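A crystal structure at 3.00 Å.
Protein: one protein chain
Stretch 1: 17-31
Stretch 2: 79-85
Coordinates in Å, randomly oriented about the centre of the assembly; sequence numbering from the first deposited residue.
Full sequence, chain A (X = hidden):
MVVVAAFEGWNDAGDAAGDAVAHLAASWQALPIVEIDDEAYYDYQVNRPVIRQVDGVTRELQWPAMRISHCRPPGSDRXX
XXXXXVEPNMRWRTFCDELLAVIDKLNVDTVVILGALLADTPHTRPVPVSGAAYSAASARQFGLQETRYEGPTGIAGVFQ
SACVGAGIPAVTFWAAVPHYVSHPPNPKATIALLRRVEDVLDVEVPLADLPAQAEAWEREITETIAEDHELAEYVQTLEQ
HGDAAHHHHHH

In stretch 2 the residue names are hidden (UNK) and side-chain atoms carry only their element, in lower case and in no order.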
# COMPACT_ATOMS: atom_id res chain seq x y z
N ALA A 17 10.65 -11.17 -17.58
CA ALA A 17 11.58 -10.07 -17.84
C ALA A 17 12.77 -10.06 -16.87
O ALA A 17 13.90 -9.86 -17.28
CB ALA A 17 10.87 -8.73 -17.80
N GLY A 18 12.50 -10.32 -15.59
CA GLY A 18 13.57 -10.42 -14.60
C GLY A 18 14.55 -11.52 -14.96
O GLY A 18 15.75 -11.28 -15.02
N ASP A 19 14.01 -12.71 -15.25
CA ASP A 19 14.81 -13.86 -15.71
C ASP A 19 15.54 -13.59 -17.01
O ASP A 19 16.66 -14.05 -17.20
CB ASP A 19 13.95 -15.12 -15.91
CG ASP A 19 13.51 -15.75 -14.60
OD1 ASP A 19 14.05 -15.36 -13.53
OD2 ASP A 19 12.64 -16.64 -14.63
N ALA A 20 14.91 -12.86 -17.92
CA ALA A 20 15.60 -12.47 -19.15
C ALA A 20 16.87 -11.70 -18.83
O ALA A 20 17.95 -12.07 -19.29
CB ALA A 20 14.70 -11.65 -20.05
N VAL A 21 16.76 -10.65 -18.02
CA VAL A 21 17.93 -9.84 -17.71
C VAL A 21 18.94 -10.64 -16.90
O VAL A 21 20.15 -10.46 -17.06
CB VAL A 21 17.58 -8.55 -16.95
CG1 VAL A 21 18.84 -7.73 -16.68
CG2 VAL A 21 16.61 -7.71 -17.76
N ALA A 22 18.44 -11.51 -16.04
CA ALA A 22 19.30 -12.37 -15.24
C ALA A 22 20.17 -13.21 -16.15
O ALA A 22 21.38 -13.37 -15.93
CB ALA A 22 18.48 -13.27 -14.34
N HIS A 23 19.53 -13.73 -17.19
CA HIS A 23 20.17 -14.63 -18.15
C HIS A 23 21.23 -13.94 -18.98
O HIS A 23 22.22 -14.56 -19.37
CB HIS A 23 19.13 -15.23 -19.09
CG HIS A 23 19.71 -16.20 -20.05
ND1 HIS A 23 20.06 -17.48 -19.68
CD2 HIS A 23 20.07 -16.07 -21.34
CE1 HIS A 23 20.58 -18.10 -20.72
NE2 HIS A 23 20.59 -17.27 -21.74
N LEU A 24 20.99 -12.68 -19.29
CA LEU A 24 21.99 -11.88 -19.99
C LEU A 24 23.20 -11.69 -19.09
O LEU A 24 24.32 -11.85 -19.54
CB LEU A 24 21.41 -10.52 -20.40
CG LEU A 24 20.34 -10.55 -21.48
CD1 LEU A 24 19.92 -9.11 -21.80
CD2 LEU A 24 20.79 -11.26 -22.76
N ALA A 25 22.94 -11.37 -17.82
CA ALA A 25 24.01 -11.04 -16.88
C ALA A 25 24.86 -12.25 -16.53
O ALA A 25 26.05 -12.14 -16.22
CB ALA A 25 23.42 -10.44 -15.61
N ALA A 26 24.23 -13.42 -16.58
CA ALA A 26 24.92 -14.68 -16.34
C ALA A 26 25.78 -14.98 -17.54
O ALA A 26 26.97 -15.20 -17.41
CB ALA A 26 23.92 -15.79 -16.10
N SER A 27 25.15 -14.98 -18.71
CA SER A 27 25.78 -15.38 -19.96
C SER A 27 26.98 -14.53 -20.23
O SER A 27 28.08 -15.05 -20.40
CB SER A 27 24.81 -15.27 -21.13
OG SER A 27 23.64 -16.05 -20.93
N TRP A 28 26.79 -13.23 -20.26
CA TRP A 28 27.87 -12.28 -20.56
C TRP A 28 28.65 -11.78 -19.34
O TRP A 28 29.51 -10.92 -19.48
CB TRP A 28 27.31 -11.09 -21.31
CG TRP A 28 26.75 -11.45 -22.62
CD1 TRP A 28 27.19 -12.43 -23.43
CD2 TRP A 28 25.66 -10.81 -23.29
NE1 TRP A 28 26.43 -12.47 -24.55
CE2 TRP A 28 25.48 -11.49 -24.51
CE3 TRP A 28 24.81 -9.75 -22.99
CZ2 TRP A 28 24.49 -11.14 -25.43
CZ3 TRP A 28 23.82 -9.41 -23.90
CH2 TRP A 28 23.67 -10.10 -25.11
N GLN A 29 28.36 -12.31 -18.16
CA GLN A 29 29.12 -12.03 -16.93
C GLN A 29 29.22 -10.54 -16.62
O GLN A 29 30.30 -9.94 -16.69
CB GLN A 29 30.52 -12.65 -16.99
CG GLN A 29 30.51 -14.18 -16.99
CD GLN A 29 31.84 -14.77 -16.60
OE1 GLN A 29 32.88 -14.08 -16.60
NE2 GLN A 29 31.83 -16.06 -16.23
N ALA A 30 28.10 -9.95 -16.23
CA ALA A 30 28.01 -8.52 -16.10
C ALA A 30 28.67 -8.07 -14.81
O ALA A 30 28.65 -8.78 -13.82
CB ALA A 30 26.57 -8.08 -16.15
N LEU A 31 29.24 -6.86 -14.85
CA LEU A 31 29.97 -6.27 -13.74
C LEU A 31 29.10 -5.21 -13.07
O LEU A 31 28.72 -4.21 -13.70
CB LEU A 31 31.26 -5.67 -14.30
CG LEU A 31 32.40 -5.10 -13.47
CD1 LEU A 31 33.38 -4.33 -14.35
CD2 LEU A 31 31.89 -4.20 -12.37
N UNK A 79 28.62 -2.12 -25.59
CA UNK A 79 28.45 -2.30 -24.16
C UNK A 79 26.96 -2.43 -23.95
O UNK A 79 26.16 -1.78 -24.61
c UNK A 79 28.97 -1.09 -23.40
o UNK A 79 31.31 -1.12 -23.47
c UNK A 79 30.28 -0.62 -23.93
o UNK A 79 30.27 0.24 -24.83
N UNK A 80 26.60 -3.31 -23.03
CA UNK A 80 25.22 -3.51 -22.69
C UNK A 80 25.12 -3.17 -21.21
O UNK A 80 25.85 -3.73 -20.42
c UNK A 80 24.79 -4.98 -22.92
c UNK A 80 23.36 -5.21 -22.47
c UNK A 80 24.94 -5.34 -24.39
N UNK A 81 24.25 -2.23 -20.86
CA UNK A 81 24.03 -1.85 -19.47
C UNK A 81 22.71 -2.40 -19.01
O UNK A 81 21.65 -2.11 -19.58
c UNK A 81 23.70 0.01 -17.82
c UNK A 81 24.04 -0.32 -19.27
c UNK A 81 25.39 0.26 -19.62
N UNK A 82 22.77 -3.21 -17.96
CA UNK A 82 21.61 -3.96 -17.48
C UNK A 82 21.08 -3.29 -16.25
O UNK A 82 21.85 -2.81 -15.42
c UNK A 82 22.51 -6.25 -18.31
c UNK A 82 22.68 -7.70 -17.92
c UNK A 82 21.59 -6.17 -19.50
c UNK A 82 21.98 -5.41 -17.16
N UNK A 83 19.75 -3.26 -16.14
CA UNK A 83 19.07 -2.71 -14.98
C UNK A 83 18.00 -3.67 -14.49
O UNK A 83 17.21 -4.19 -15.27
c UNK A 83 19.38 -0.29 -15.65
s UNK A 83 18.46 1.19 -16.06
c UNK A 83 19.80 2.26 -16.60
c UNK A 83 18.40 -1.39 -15.31
N UNK A 84 18.00 -3.92 -13.20
CA UNK A 84 17.05 -4.86 -12.66
C UNK A 84 16.75 -4.57 -11.22
O UNK A 84 17.65 -4.33 -10.42
s UNK A 84 16.19 -7.43 -12.81
c UNK A 84 17.57 -6.28 -12.79
N UNK A 85 15.46 -4.61 -10.89
CA UNK A 85 15.04 -4.35 -9.54
C UNK A 85 13.58 -4.02 -9.44
O UNK A 85 12.90 -3.85 -10.45

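Position 79 carries four side-chain atoms, two carbons and two oxygens. The second carbon bears both oxygens, which makes a short carboxylate. An amide would show a nitrogen in place of one oxygen. The side chain is out of reach of stretch 1 and touches nothing there. This is Asp79, and it lies just before the strand.

Position 80 has three side-chain carbons, one carrying the other two. One of the outer carbons lies against the Trp28 ring. The fork at CB with no oxygen identifies valine. Its CA-to-CB bond points toward stretch 1, where the side chain meets the ring of Trp28. Val80 CG2 lies 4.2 Å from Trp28 CZ3, and the approach to the ring is oblique.

Position 81 again has three carbons, forked at the first. Its side chain is buried but out of reach of stretch 1, as the alternation of a strand would suggest. It is Val81.

Position 82 has four carbons, with the fork at the second. The chain lies against Val21, Leu24, Ala25 and Ala30. The branching pattern is leucine; isoleucine would branch at the first. Its CA-to-CB bond points toward stretch 1, and the residue has the largest covered area of the stretch. Leu82 CD1 is 3.7 Å from Ala25 CB, 4.0 Å from Leu24 CB and 4.3 Å from Ala30 CB. Leu82 CB is 3.9 Å from Val21 CG1.

Position 83 is an unbranched chain of two carbons, a sulfur and a last carbon. Its backbone O lies near Val21 CG1, and the side chain touches nothing on stretch 1. The thioether identifies Met83. Its CA-to-CB bond points away from stretch 1. Met83 O is 4.1 Å from Val21 CG1.

Position 84 has one carbon and then one sulfur. The sulfur lies near Gly18 CA and the carbon near Val21 CG1. One carbon and a sulfur make Cys84. Its CA-to-CB bond points toward stretch 1. Cys84 SG is 4.4 Å from Gly18 CA, and Cys84 CB is 4.3 Å from Val21 CG1. Gly18 presents only backbone here.

Position 85 has no side-chain atoms, touches nothing on stretch 1 and is Gly85. Its phi/psi of 162/172 would jam a CB against the carbonyl O of Cys84, which by itself calls for glycine.

The contact is apolar packing, with no hydrogen bond across the stretches. Alternate strand residues, Val80, Leu82 and Cys84, face stretch 1. The helix and strand directions differ by 138°, so Cys84 lies near Gly18 while Val80 meets Trp28. Leu82 is the centre, set among Val21, Leu24, Ala25 and Ala30. Ala30 follows the helix end, where Gln29 has positive phi in a Schellman motif. The two stretches together bury 331 Å².

Stretch 2 (79-85) DVVLMCG
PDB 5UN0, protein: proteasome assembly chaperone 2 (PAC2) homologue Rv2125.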